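Local coordinates for protein exodeoxyribonuclease III (Methanosarcina mazei, PDB 5J8N) that probably cleaves DNA at abasic sites and trims 3' ends of double-stranded DNA as a magnesium-dependent nuclease of the AP/ExoA repair family, at residues L190-M195 and K235-Y240; Y4-W9 and K145-G150; T39-D44 and F60-Q65; G95-T100 and L108-P113. The protein carries 3 engineered substitutions. All coordinates share one frame; numbering follows the deposited sequence.

Contact 1: L190-M195 and K235-Y240; sequences LDSFRM and KSASIY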
loop_
_atom_site.group_PDB
_atom_site.type_symbol
_atom_site.label_atom_id
_atom_site.label_comp_id
_atom_site.label_asym_id
_atom_site.label_seq_id
_atom_site.Cartn_x
_atom_site.Cartn_y
_atom_site.Cartn_z
ATOM N N LEU A 190 5.558 -11.905 -5.571
ATOM C CA LEU A 190 6.408 -11.093 -6.449
ATOM C C LEU A 190 6.270 -9.641 -6.158
ATOM O O LEU A 190 5.134 -9.142 -5.979
ATOM C CB LEU A 190 6.025 -11.330 -7.928
ATOM C CG LEU A 190 6.059 -12.773 -8.340
ATOM C CD1 LEU A 190 5.564 -12.888 -9.793
ATOM C CD2 LEU A 190 7.477 -13.331 -8.196
ATOM N N ASP A 191 7.398 -8.923 -6.096
ATOM C CA ASP A 191 7.427 -7.455 -6.025
ATOM C C ASP A 191 7.168 -6.953 -7.460
ATOM O O ASP A 191 8.016 -7.066 -8.360
ATOM C CB ASP A 191 8.794 -7.023 -5.467
ATOM C CG ASP A 191 8.996 -5.560 -5.385
ATOM O OD1 ASP A 191 8.249 -4.775 -5.979
ATOM O OD2 ASP A 191 9.957 -5.154 -4.707
ATOM N N SER A 192 5.969 -6.460 -7.721
ATOM C CA SER A 192 5.571 -6.243 -9.123
ATOM C C SER A 192 6.499 -5.245 -9.856
ATOM O O SER A 192 6.824 -5.474 -11.029
ATOM C CB SER A 192 4.094 -5.823 -9.233
ATOM O OG SER A 192 3.871 -4.588 -8.602
ATOM N N PHE A 193 6.885 -4.144 -9.190
ATOM C CA PHE A 193 7.779 -3.212 -9.877
ATOM C C PHE A 193 9.017 -3.878 -10.405
ATOM O O PHE A 193 9.452 -3.624 -11.526
ATOM C CB PHE A 193 8.138 -2.074 -8.938
ATOM C CG PHE A 193 8.903 -0.978 -9.625
ATOM C CD1 PHE A 193 8.262 -0.110 -10.503
ATOM C CD2 PHE A 193 10.266 -0.862 -9.401
ATOM C CE1 PHE A 193 8.977 0.883 -11.166
ATOM C CE2 PHE A 193 11.018 0.129 -10.046
ATOM C CZ PHE A 193 10.372 1.003 -10.957
ATOM N N ARG A 194 9.575 -4.798 -9.609
ATOM C CA ARG A 194 10.794 -5.513 -9.973
ATOM C C ARG A 194 10.581 -6.643 -10.980
ATOM O O ARG A 194 11.550 -7.183 -11.507
ATOM C CB ARG A 194 11.471 -6.056 -8.691
ATOM C CG ARG A 194 11.991 -4.961 -7.764
ATOM C CD ARG A 194 12.931 -3.961 -8.471
ATOM N NE ARG A 194 13.420 -2.966 -7.514
ATOM C CZ ARG A 194 14.011 -1.840 -7.913
ATOM N NH1 ARG A 194 14.106 -1.541 -9.200
ATOM N NH2 ARG A 194 14.446 -0.991 -7.011
ATOM N N MET A 195 9.334 -6.967 -11.311
ATOM C CA MET A 195 9.087 -7.863 -12.443
ATOM C C MET A 195 9.560 -7.239 -13.737
ATOM O O MET A 195 9.888 -7.966 -14.664
ATOM C CB MET A 195 7.604 -8.202 -12.576
ATOM C CG MET A 195 7.117 -9.080 -11.430
ATOM S SD MET A 195 5.338 -9.314 -11.486
ATOM C CE MET A 195 5.244 -10.312 -12.975
ATOM N N LYS A 235 0.614 -6.952 -16.362
ATOM C CA LYS A 235 1.081 -6.414 -17.634
ATOM C C LYS A 235 1.963 -5.201 -17.472
ATOM O O LYS A 235 2.690 -4.881 -18.423
ATOM C CB LYS A 235 -0.110 -6.068 -18.492
ATOM C CG LYS A 235 -1.028 -7.257 -18.769
ATOM C CD LYS A 235 -0.249 -8.413 -19.336
ATOM C CE LYS A 235 -1.108 -9.666 -19.553
ATOM N NZ LYS A 235 -0.318 -10.774 -20.194
ATOM N N SER A 236 1.880 -4.498 -16.359
ATOM C CA SER A 236 2.759 -3.363 -16.132
ATOM C C SER A 236 2.795 -3.115 -14.642
ATOM O O SER A 236 1.902 -3.567 -13.911
ATOM C CB SER A 236 2.262 -2.072 -16.852
ATOM O OG SER A 236 1.182 -1.537 -16.151
ATOM N N ALA A 237 3.826 -2.405 -14.172
ATOM C CA ALA A 237 3.922 -1.988 -12.766
ATOM C C ALA A 237 4.668 -0.658 -12.735
ATOM O O ALA A 237 5.690 -0.515 -13.412
ATOM C CB ALA A 237 4.688 -3.056 -11.956
ATOM N N SER A 238 4.120 0.313 -12.010
ATOM C CA SER A 238 4.545 1.711 -12.134
ATOM C C SER A 238 4.814 2.341 -10.794
ATOM O O SER A 238 4.234 1.945 -9.789
ATOM C CB SER A 238 3.433 2.530 -12.840
ATOM O OG SER A 238 3.211 2.025 -14.141
ATOM N N ILE A 239 5.612 3.425 -10.839
ATOM C CA ILE A 239 5.688 4.392 -9.762
ATOM C C ILE A 239 5.317 5.698 -10.447
ATOM O O ILE A 239 5.647 5.938 -11.602
ATOM C CB ILE A 239 7.069 4.449 -9.108
ATOM C CG1 ILE A 239 7.423 3.066 -8.563
ATOM C CG2 ILE A 239 7.107 5.465 -7.977
ATOM C CD1 ILE A 239 8.897 2.984 -8.170
ATOM N N TYR A 240 4.598 6.553 -9.698
ATOM C CA TYR A 240 4.085 7.828 -10.245
ATOM C C TYR A 240 4.684 9.061 -9.544
ATOM O O TYR A 240 3.982 9.775 -8.808
ATOM C CB TYR A 240 2.528 7.862 -10.102
ATOM C CG TYR A 240 1.806 6.841 -10.931
ATOM C CD1 TYR A 240 1.596 5.546 -10.437
ATOM C CD2 TYR A 240 1.269 7.182 -12.160
ATOM C CE1 TYR A 240 0.898 4.613 -11.225
ATOM C CE2 TYR A 240 0.626 6.228 -12.937
ATOM C CZ TYR A 240 0.428 4.973 -12.442
ATOM O OH TYR A 240 -0.295 4.048 -13.237
HETATM O O HOH W 1 8.116 -1.867 -13.470
#
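The side chain of Phe193 projects from the short helix after strand 189-191 with CG anti to its backbone N (chi1 -172°), and this torsion swings the ring toward strand 234-239. From CB outward, CD1 is the first ring atom to meet the strand, lying 3.8 Å from Ile239 CG1 and 3.9 Å from Ala237 O. Next along the rim, CE1 sits 3.7 Å from Ile239 CD1. CZ and CE2 lie under the same methyl, which stands over one face of the ring, offset toward the rim and 14° from the ring normal, so the pair qualifies as a CH-pi contact. Ile239 reaches it with CG1 beside its backbone N and an extended second torsion, and the two side chains cross nearly at right angles. Closer to the backbone, Ala237 CB meets the turn at Ser192, 3.4 Å from Ser192 O, while Ser192 OG is hydrogen-bonded to Val224 O of strand 218-227. An alanine in place of Phe193 would remove the ring and its CH-pi contact and would probably loosen the packing of the helix on Ile239. One water donates to both Phe193 O (2.9 Å) and Ala237 O (2.8 Å). The helix joins an edge strand of one sheet to the other sheet of this DNase I-like sandwich, and the chemistry is mainly dispersive, with water linking two backbone carbonyls that cannot bond to each other.

Contact 2: Y4-W9 and K145-G150; sequences YNLISW and KLVICG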
loop_
_atom_site.group_PDB
_atom_site.type_symbol
_atom_site.label_atom_id
_atom_site.label_comp_id
_atom_site.label_asym_id
_atom_site.label_seq_id
_atom_site.Cartn_x
_atom_site.Cartn_y
_atom_site.Cartn_z
ATOM N N TYR A 4 -7.646 -4.441 -15.197
ATOM C CA TYR A 4 -7.678 -3.642 -13.981
ATOM C C TYR A 4 -6.453 -2.757 -13.941
ATOM O O TYR A 4 -5.319 -3.251 -13.964
ATOM C CB TYR A 4 -7.667 -4.523 -12.725
ATOM C CG TYR A 4 -8.831 -5.454 -12.556
ATOM C CD1 TYR A 4 -8.883 -6.656 -13.232
ATOM C CD2 TYR A 4 -9.828 -5.171 -11.616
ATOM C CE1 TYR A 4 -9.921 -7.535 -13.021
ATOM C CE2 TYR A 4 -10.866 -6.071 -11.399
ATOM C CZ TYR A 4 -10.890 -7.237 -12.108
ATOM O OH TYR A 4 -11.914 -8.142 -11.892
ATOM N N ASN A 5 -6.642 -1.442 -13.863
ATOM C CA ASN A 5 -5.533 -0.553 -13.639
ATOM C C ASN A 5 -5.662 -0.044 -12.188
ATOM O O ASN A 5 -6.647 0.652 -11.859
ATOM C CB ASN A 5 -5.600 0.579 -14.642
ATOM C CG ASN A 5 -4.347 1.437 -14.643
ATOM O OD1 ASN A 5 -3.462 1.272 -13.804
ATOM N ND2 ASN A 5 -4.293 2.381 -15.572
ATOM N N LEU A 6 -4.741 -0.444 -11.339
ATOM C CA LEU A 6 -4.777 -0.153 -9.936
ATOM C C LEU A 6 -3.718 0.870 -9.538
ATOM O O LEU A 6 -2.568 0.797 -9.993
ATOM C CB LEU A 6 -4.556 -1.443 -9.143
ATOM C CG LEU A 6 -4.513 -1.319 -7.614
ATOM C CD1 LEU A 6 -5.119 -2.615 -6.992
ATOM C CD2 LEU A 6 -3.153 -1.062 -7.124
ATOM N N ILE A 7 -4.097 1.825 -8.674
ATOM C CA ILE A 7 -3.120 2.767 -8.121
ATOM C C ILE A 7 -3.303 2.761 -6.612
ATOM O O ILE A 7 -4.411 2.555 -6.098
ATOM C CB ILE A 7 -3.296 4.153 -8.754
ATOM C CG1 ILE A 7 -2.156 5.123 -8.370
ATOM C CG2 ILE A 7 -4.676 4.801 -8.401
ATOM C CD1 ILE A 7 -2.114 6.352 -9.293
ATOM N N SER A 8 -2.211 2.917 -5.883
ATOM C CA SER A 8 -2.132 2.837 -4.443
ATOM C C SER A 8 -1.316 3.998 -3.937
ATOM O O SER A 8 -0.230 4.277 -4.499
ATOM C CB SER A 8 -1.482 1.516 -4.074
ATOM O OG SER A 8 -1.273 1.383 -2.643
ATOM N N TRP A 9 -1.797 4.693 -2.916
ATOM C CA TRP A 9 -1.158 5.921 -2.520
ATOM C C TRP A 9 -1.300 6.163 -1.024
ATOM O O TRP A 9 -2.432 6.270 -0.533
ATOM C CB TRP A 9 -1.797 7.111 -3.295
ATOM C CG TRP A 9 -1.036 8.423 -3.171
ATOM C CD1 TRP A 9 0.256 8.625 -2.738
ATOM C CD2 TRP A 9 -1.532 9.707 -3.561
ATOM N NE1 TRP A 9 0.600 9.996 -2.850
ATOM C CE2 TRP A 9 -0.493 10.653 -3.377
ATOM C CE3 TRP A 9 -2.745 10.121 -4.106
ATOM C CZ2 TRP A 9 -0.662 12.008 -3.638
ATOM C CZ3 TRP A 9 -2.910 11.467 -4.406
ATOM C CH2 TRP A 9 -1.859 12.404 -4.152
ATOM N N LYS A 145 -5.988 -15.759 -5.753
ATOM C CA LYS A 145 -5.007 -14.885 -6.443
ATOM C C LYS A 145 -4.942 -13.636 -5.630
ATOM O O LYS A 145 -5.970 -12.960 -5.497
ATOM C CB LYS A 145 -5.456 -14.617 -7.902
ATOM C CG LYS A 145 -5.302 -15.872 -8.817
ATOM C CD LYS A 145 -6.628 -16.221 -9.502
ATOM C CE LYS A 145 -6.809 -15.388 -10.774
ATOM N NZ LYS A 145 -8.234 -15.303 -11.318
ATOM N N LEU A 146 -3.775 -13.299 -5.087
ATOM C CA LEU A 146 -3.635 -12.191 -4.153
ATOM C C LEU A 146 -2.912 -11.029 -4.745
ATOM O O LEU A 146 -1.808 -11.178 -5.276
ATOM C CB LEU A 146 -2.844 -12.653 -2.922
ATOM C CG LEU A 146 -3.655 -13.642 -2.086
ATOM C CD1 LEU A 146 -2.755 -14.530 -1.252
ATOM C CD2 LEU A 146 -4.629 -12.890 -1.203
ATOM N N VAL A 147 -3.487 -9.837 -4.580
ATOM C CA VAL A 147 -2.836 -8.579 -4.901
ATOM C C VAL A 147 -2.752 -7.851 -3.569
ATOM O O VAL A 147 -3.786 -7.689 -2.895
ATOM C CB VAL A 147 -3.655 -7.759 -5.913
ATOM C CG1 VAL A 147 -2.992 -6.410 -6.173
ATOM C CG2 VAL A 147 -3.782 -8.513 -7.164
ATOM N N ILE A 148 -1.560 -7.426 -3.170
ATOM C CA ILE A 148 -1.362 -6.736 -1.910
ATOM C C ILE A 148 -0.714 -5.418 -2.186
ATOM O O ILE A 148 0.417 -5.349 -2.676
ATOM C CB ILE A 148 -0.463 -7.551 -0.947
ATOM C CG1 ILE A 148 -1.091 -8.941 -0.730
ATOM C CG2 ILE A 148 -0.289 -6.814 0.377
ATOM C CD1 ILE A 148 -0.194 -10.085 -1.229
ATOM N N CYS A 149 -1.412 -4.337 -1.878
ATOM C CA CYS A 149 -0.774 -3.026 -2.146
ATOM C C CYS A 149 -0.710 -2.249 -0.853
ATOM O O CYS A 149 -1.578 -2.346 0.043
ATOM C CB CYS A 149 -1.545 -2.224 -3.188
ATOM S SG CYS A 149 -3.277 -1.845 -2.815
ATOM N N GLY A 150 0.279 -1.357 -0.821
ATOM C CA GLY A 150 0.287 -0.373 0.247
ATOM C C GLY A 150 1.684 -0.007 0.641
ATOM O O GLY A 150 2.675 -0.201 -0.087
#
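Ser8 sets its CB over that of Cys149, the two carbons 3.8 Å apart, bringing strand 3-10 of one sheet against strand 146-149 of the other. Its OG is anti to the backbone N (chi1 176°), which places the oxygen 3.7 Å from Cys149 CB and 3.6 Å from Gly150 N. The polar partner of this hydroxyl is Gln37 NE2, on the adjoining strand 33-37, so a buried oxygen is satisfied from within its own sheet. Cys149 carries SG in the crowded position between backbone N and carbonyl carbon (chi1 59°), and the sulfur lies 4.0 Å from Ser8 CB and 4.4 Å from Leu6 CD2. The other Leu6 methyl, CD1, approaches Val147 CG1 at 4.4 Å, a looser contact than the serine-cysteine pair. The strand axes run 8.9 Å apart at closest approach and at 34° to each other, a spacing and twist that fit face-to-face packing of the two central sheets in the four-layered alpha/beta sandwich of the DNase I-like fold. At Gly150 the chain turns a corner just before Asp151, a predicted catalytic residue; the backbone angles of Gly150 would drive any CB into the carbonyl oxygen of Cys149, which favours glycine. Small and apolar groups make up the interface, so cohesion between these strands rests on van der Waals packing, and its one hydroxyl is committed to a glutamine beside it.

Contact 3: T39-D44 and F60-Q65; sequences TKVSQD and FVSAEQ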
loop_
_atom_site.group_PDB
_atom_site.type_symbol
_atom_site.label_atom_id
_atom_site.label_comp_id
_atom_site.label_asym_id
_atom_site.label_seq_id
_atom_site.Cartn_x
_atom_site.Cartn_y
_atom_site.Cartn_z
ATOM N N THR A 39 -5.288 7.614 5.935
ATOM C CA THR A 39 -6.330 8.594 5.707
ATOM C C THR A 39 -6.390 9.583 6.846
ATOM O O THR A 39 -6.829 10.730 6.691
ATOM C CB THR A 39 -7.721 7.942 5.561
ATOM O OG1 THR A 39 -8.039 7.301 6.819
ATOM C CG2 THR A 39 -7.700 6.918 4.412
ATOM N N LYS A 40 -6.038 9.146 8.054
ATOM C CA LYS A 40 -6.152 9.910 9.299
ATOM C C LYS A 40 -7.614 10.300 9.602
ATOM O O LYS A 40 -7.867 11.235 10.384
ATOM C CB LYS A 40 -5.252 11.182 9.283
ATOM C CG LYS A 40 -3.774 10.880 9.082
ATOM C CD LYS A 40 -2.945 12.185 9.165
ATOM C CE LYS A 40 -1.515 11.871 8.884
ATOM N NZ LYS A 40 -0.624 13.119 8.921
ATOM N N VAL A 41 -8.564 9.555 9.028
ATOM C CA VAL A 41 -9.994 9.806 9.208
ATOM C C VAL A 41 -10.455 9.154 10.497
ATOM O O VAL A 41 -10.244 7.926 10.673
ATOM C CB VAL A 41 -10.789 9.204 8.024
ATOM C CG1 VAL A 41 -12.267 9.116 8.363
ATOM C CG2 VAL A 41 -10.526 10.028 6.733
ATOM N N SER A 42 -11.107 9.962 11.332
ATOM C CA SER A 42 -11.607 9.546 12.627
ATOM C C SER A 42 -13.031 9.073 12.510
ATOM O O SER A 42 -13.856 9.748 11.890
ATOM C CB SER A 42 -11.596 10.704 13.659
ATOM O OG SER A 42 -10.346 11.363 13.775
ATOM N N GLN A 43 -13.344 7.964 13.172
ATOM C CA GLN A 43 -14.753 7.576 13.378
ATOM C C GLN A 43 -15.599 7.598 12.094
ATOM O O GLN A 43 -16.746 8.063 12.107
ATOM C CB GLN A 43 -15.408 8.492 14.426
ATOM C CG GLN A 43 -14.821 8.328 15.821
ATOM C CD GLN A 43 -15.506 9.193 16.873
ATOM O OE1 GLN A 43 -16.709 9.040 17.147
ATOM N NE2 GLN A 43 -14.748 10.125 17.452
ATOM N N ASP A 44 -15.004 7.148 10.987
ATOM C CA ASP A 44 -15.718 6.998 9.721
ATOM C C ASP A 44 -16.241 8.330 9.136
ATOM O O ASP A 44 -17.129 8.347 8.276
ATOM C CB ASP A 44 -16.882 6.018 9.917
ATOM C CG ASP A 44 -16.402 4.605 10.239
ATOM O OD1 ASP A 44 -15.201 4.300 10.041
ATOM O OD2 ASP A 44 -17.235 3.796 10.711
ATOM N N PHE A 60 -13.964 2.129 3.563
ATOM C CA PHE A 60 -12.930 2.684 4.421
ATOM C C PHE A 60 -12.908 1.978 5.749
ATOM O O PHE A 60 -14.003 1.540 6.247
ATOM C CB PHE A 60 -13.189 4.189 4.698
ATOM C CG PHE A 60 -12.758 5.084 3.569
ATOM C CD1 PHE A 60 -13.599 5.299 2.480
ATOM C CD2 PHE A 60 -11.453 5.597 3.546
ATOM C CE1 PHE A 60 -13.146 6.124 1.411
ATOM C CE2 PHE A 60 -11.002 6.426 2.510
ATOM C CZ PHE A 60 -11.865 6.680 1.443
ATOM N N VAL A 61 -11.732 1.943 6.358
ATOM C CA VAL A 61 -11.627 1.500 7.767
ATOM C C VAL A 61 -10.855 2.580 8.494
ATOM O O VAL A 61 -9.871 3.148 7.961
ATOM C CB VAL A 61 -10.974 0.120 7.889
ATOM C CG1 VAL A 61 -9.584 0.098 7.441
ATOM C CG2 VAL A 61 -11.088 -0.410 9.364
ATOM N N SER A 62 -11.350 2.897 9.672
ATOM C CA SER A 62 -10.727 3.856 10.590
ATOM C C SER A 62 -10.096 3.155 11.781
ATOM O O SER A 62 -10.623 2.121 12.278
ATOM C CB SER A 62 -11.765 4.799 11.165
ATOM O OG SER A 62 -12.071 5.945 10.358
ATOM N N ALA A 63 -9.005 3.736 12.280
ATOM C CA ALA A 63 -8.445 3.328 13.538
ATOM C C ALA A 63 -9.332 3.744 14.669
ATOM O O ALA A 63 -10.152 4.656 14.534
ATOM C CB ALA A 63 -7.065 3.951 13.728
ATOM N N GLU A 64 -9.178 3.095 15.833
ATOM C CA GLU A 64 -9.817 3.575 17.047
ATOM C C GLU A 64 -9.285 4.927 17.485
ATOM O O GLU A 64 -10.049 5.780 17.866
ATOM C CB GLU A 64 -9.650 2.541 18.184
ATOM C CG GLU A 64 -10.409 1.246 17.911
ATOM C CD GLU A 64 -10.524 0.314 19.125
ATOM O OE1 GLU A 64 -9.697 0.402 20.071
ATOM O OE2 GLU A 64 -11.449 -0.530 19.102
ATOM N N GLN A 65 -7.975 5.107 17.364
ATOM C CA GLN A 65 -7.354 6.389 17.670
ATOM C C GLN A 65 -7.753 7.414 16.579
ATOM O O GLN A 65 -7.629 7.153 15.400
ATOM C CB GLN A 65 -5.844 6.204 17.759
ATOM C CG GLN A 65 -5.096 7.491 18.064
ATOM C CD GLN A 65 -3.601 7.306 18.020
ATOM O OE1 GLN A 65 -3.084 6.199 18.230
ATOM N NE2 GLN A 65 -2.892 8.381 17.723
HETATM O O HOH W 2 -10.212 5.703 6.815
HETATM O O HOH W 3 -8.233 6.061 10.672
HETATM O O HOH W 4 -11.233 7.164 14.888
HETATM O O HOH W 5 -13.784 1.559 10.665
#
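Ser62 OG is gripped by two bonds: it donates to Val41 O at 2.7 Å and accepts from Asp44 N at 3.2 Å, the latter with an N-H...O angle of 157°. The donated bond arrives from above the carbonyl plane, 53° out of it. With OG anti to the carbonyl carbon (chi1 -85°), the hydroxyl points into the bend formed by residues 41-44, and its direction is set by the two backbone groups of that bend. Water extends the polar seam: one molecule accepts from Ser62 N and donates to Asp44 OD1, another accepts from Ala63 N and lies within hydrogen-bonding distance of Val41 O, and a third lies between Gln43 N and Ala63 O. The 39-44 loop follows strand 33-37 and Glu38, a magnesium ligand, and here it is fastened to the end of edge strand 57-61 in the DNase I-like sandwich. It opens with an ST turn, in which Thr39 OG1 accepts from Val41 N at 3.2 Å; the same oxygen is 2.7 Å from a water that donates to Val61 O. That OG1 occupies the crowded position between backbone N and carbonyl carbon, which leaves CG2 anti to the carbonyl carbon, beside the backbone N. The methyl therefore meets the Phe60 ring at its edge and in its plane, 3.8 Å from CE2. Leu14 of helix 14-18 touches both Thr39 and Phe60.

Contact 4: G95-T100 and L108-P113; sequences GRFLRT and LNIYFP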
loop_
_atom_site.group_PDB
_atom_site.type_symbol
_atom_site.label_atom_id
_atom_site.label_comp_id
_atom_site.label_asym_id
_atom_site.label_seq_id
_atom_site.Cartn_x
_atom_site.Cartn_y
_atom_site.Cartn_z
ATOM N N GLY A 95 -6.835 0.019 12.202
ATOM C CA GLY A 95 -7.390 0.420 10.899
ATOM C C GLY A 95 -6.398 0.475 9.778
ATOM O O GLY A 95 -6.427 1.418 8.939
ATOM N N ARG A 96 -5.590 -0.579 9.670
ATOM C CA ARG A 96 -4.503 -0.652 8.714
ATOM C C ARG A 96 -4.736 -1.597 7.565
ATOM O O ARG A 96 -3.867 -1.698 6.708
ATOM C CB ARG A 96 -3.228 -1.146 9.436
ATOM C CG ARG A 96 -2.709 -0.199 10.468
ATOM C CD ARG A 96 -1.475 -0.826 11.126
ATOM N NE ARG A 96 -1.033 0.175 12.063
ATOM C CZ ARG A 96 -0.355 1.240 11.716
ATOM N NH1 ARG A 96 0.042 1.390 10.458
ATOM N NH2 ARG A 96 -0.033 2.155 12.652
ATOM N N PHE A 97 -5.873 -2.306 7.533
ATOM C CA PHE A 97 -6.027 -3.452 6.651
ATOM C C PHE A 97 -7.432 -3.492 6.127
ATOM O O PHE A 97 -8.400 -3.544 6.889
ATOM C CB PHE A 97 -5.700 -4.718 7.443
ATOM C CG PHE A 97 -5.785 -5.989 6.675
ATOM C CD1 PHE A 97 -6.999 -6.593 6.444
ATOM C CD2 PHE A 97 -4.599 -6.607 6.226
ATOM C CE1 PHE A 97 -7.054 -7.875 5.751
ATOM C CE2 PHE A 97 -4.654 -7.852 5.565
ATOM C CZ PHE A 97 -5.878 -8.426 5.313
ATOM N N LEU A 98 -7.533 -3.506 4.814
ATOM C CA LEU A 98 -8.853 -3.599 4.166
ATOM C C LEU A 98 -8.819 -4.572 3.007
ATOM O O LEU A 98 -8.041 -4.375 2.039
ATOM C CB LEU A 98 -9.272 -2.180 3.712
ATOM C CG LEU A 98 -10.586 -2.090 2.971
ATOM C CD1 LEU A 98 -11.656 -2.475 3.878
ATOM C CD2 LEU A 98 -10.807 -0.638 2.470
ATOM N N ARG A 99 -9.635 -5.608 3.094
ATOM C CA ARG A 99 -9.763 -6.634 2.058
ATOM C C ARG A 99 -11.007 -6.415 1.240
ATOM O O ARG A 99 -12.128 -6.283 1.770
ATOM C CB ARG A 99 -9.772 -8.007 2.712
ATOM C CG ARG A 99 -10.134 -9.122 1.747
ATOM C CD ARG A 99 -10.052 -10.468 2.431
ATOM N NE ARG A 99 -10.602 -11.527 1.572
ATOM C CZ ARG A 99 -10.723 -12.766 1.955
ATOM N NH1 ARG A 99 -10.302 -13.151 3.127
ATOM N NH2 ARG A 99 -11.284 -13.637 1.117
ATOM N N THR A 100 -10.842 -6.412 -0.079
ATOM C CA THR A 100 -11.964 -6.407 -1.012
ATOM C C THR A 100 -11.709 -7.500 -2.044
ATOM O O THR A 100 -10.678 -7.459 -2.727
ATOM C CB THR A 100 -12.116 -5.021 -1.714
ATOM O OG1 THR A 100 -10.850 -4.646 -2.257
ATOM C CG2 THR A 100 -12.583 -3.959 -0.726
ATOM N N LEU A 108 -5.749 -6.896 -0.983
ATOM C CA LEU A 108 -5.468 -6.471 0.402
ATOM C C LEU A 108 -4.788 -5.123 0.342
ATOM O O LEU A 108 -3.700 -5.013 -0.249
ATOM C CB LEU A 108 -4.562 -7.495 1.131
ATOM C CG LEU A 108 -5.062 -8.965 1.078
ATOM C CD1 LEU A 108 -4.082 -9.842 1.856
ATOM C CD2 LEU A 108 -6.514 -9.117 1.579
ATOM N N ASN A 109 -5.399 -4.121 0.954
ATOM C CA ASN A 109 -4.893 -2.765 0.996
ATOM C C ASN A 109 -4.375 -2.497 2.411
ATOM O O ASN A 109 -5.164 -2.585 3.358
ATOM C CB ASN A 109 -6.035 -1.828 0.617
ATOM C CG ASN A 109 -5.653 -0.350 0.723
ATOM O OD1 ASN A 109 -4.465 -0.047 0.804
ATOM N ND2 ASN A 109 -6.640 0.564 0.647
ATOM N N ILE A 110 -3.096 -2.228 2.554
ATOM C CA ILE A 110 -2.470 -2.223 3.888
ATOM C C ILE A 110 -1.567 -1.031 4.151
ATOM O O ILE A 110 -0.738 -0.687 3.292
ATOM C CB ILE A 110 -1.644 -3.531 4.099
ATOM C CG1 ILE A 110 -2.499 -4.770 3.729
ATOM C CG2 ILE A 110 -1.121 -3.633 5.552
ATOM C CD1 ILE A 110 -1.732 -6.083 3.838
ATOM N N TYR A 111 -1.733 -0.438 5.318
ATOM C CA TYR A 111 -0.819 0.572 5.838
ATOM C C TYR A 111 0.006 -0.118 6.926
ATOM O O TYR A 111 -0.411 -0.209 8.084
ATOM C CB TYR A 111 -1.612 1.786 6.406
ATOM C CG TYR A 111 -0.770 2.857 7.004
ATOM C CD1 TYR A 111 0.402 3.271 6.401
ATOM C CD2 TYR A 111 -1.131 3.444 8.206
ATOM C CE1 TYR A 111 1.229 4.243 6.989
ATOM C CE2 TYR A 111 -0.337 4.479 8.766
ATOM C CZ TYR A 111 0.851 4.848 8.141
ATOM O OH TYR A 111 1.663 5.823 8.688
ATOM N N PHE A 112 1.162 -0.644 6.546
ATOM C CA PHE A 112 1.959 -1.400 7.542
ATOM C C PHE A 112 2.546 -0.418 8.560
ATOM O O PHE A 112 2.792 0.762 8.231
ATOM C CB PHE A 112 3.084 -2.151 6.861
ATOM C CG PHE A 112 2.635 -3.335 6.034
ATOM C CD1 PHE A 112 2.314 -3.240 4.700
ATOM C CD2 PHE A 112 2.596 -4.583 6.640
ATOM C CE1 PHE A 112 1.910 -4.381 3.964
ATOM C CE2 PHE A 112 2.238 -5.718 5.938
ATOM C CZ PHE A 112 1.912 -5.609 4.562
ATOM N N PRO A 113 2.724 -0.835 9.813
ATOM C CA PRO A 113 3.199 0.095 10.846
ATOM C C PRO A 113 4.591 0.669 10.592
ATOM O O PRO A 113 5.460 0.020 10.024
ATOM C CB PRO A 113 3.214 -0.784 12.117
ATOM C CG PRO A 113 2.223 -1.939 11.763
ATOM C CD PRO A 113 2.453 -2.195 10.298
#
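Arg96 runs extended from CG to NE beside Tyr111, then turns at chi4 (-78°) so that NH1 donates to Tyr111 O at 2.9 Å. The acceptor lies in the guanidinium plane, whereas the donor stands above the carbonyl plane. Pro113 CA lies over one guanidinium face, 3.4 Å from NH1, and Glu94 forms a salt bridge with NE. A leucine in place of Arg96 would probably lose this support for the backbone around Tyr111, a predicted active-site residue. The strands form an antiparallel beta hairpin: Leu98 and Asn109 are a hydrogen-bonded pair, and Tyr111 N donates to Arg96 O at 2.8 Å. Phe97, with CG anti to its backbone N (chi1 -179°), lies alongside Ile110, its CD2 3.7 Å from CG1, and its CZ reaches Leu108 CD2. The same Leu108 methyl rests 3.6 Å from Arg99 CB, along an extended arginine whose NE pairs with Asp101. Asn109, on the other sheet face, directs its amide to Gln37 and Thr73.

In the fold
From the N terminus, strand 3-10 opens the longest loop, which contact 2 closes 136 residues later by packing it on strand 146-149 of the second sheet. Contacts 3 and 4 both nest inside that loop, in series: contact 3 ties the loop after strand 33-37 to edge strand 57-61, and contact 4 closes the hairpin 97-101/106-111. Their ranges touch where Val61 meets Gly95 and Phe97. The hairpin continues into contact 2, since strands 106-111 and 146-149 are parallel neighbours. Contact 1 closes last, after contact 2, joining helix 192-196 to edge strand 234-239; Tyr240 packs on Ile7. None of the four cross, and contacts 1 and 3 lie on opposite sides of the chain's centre.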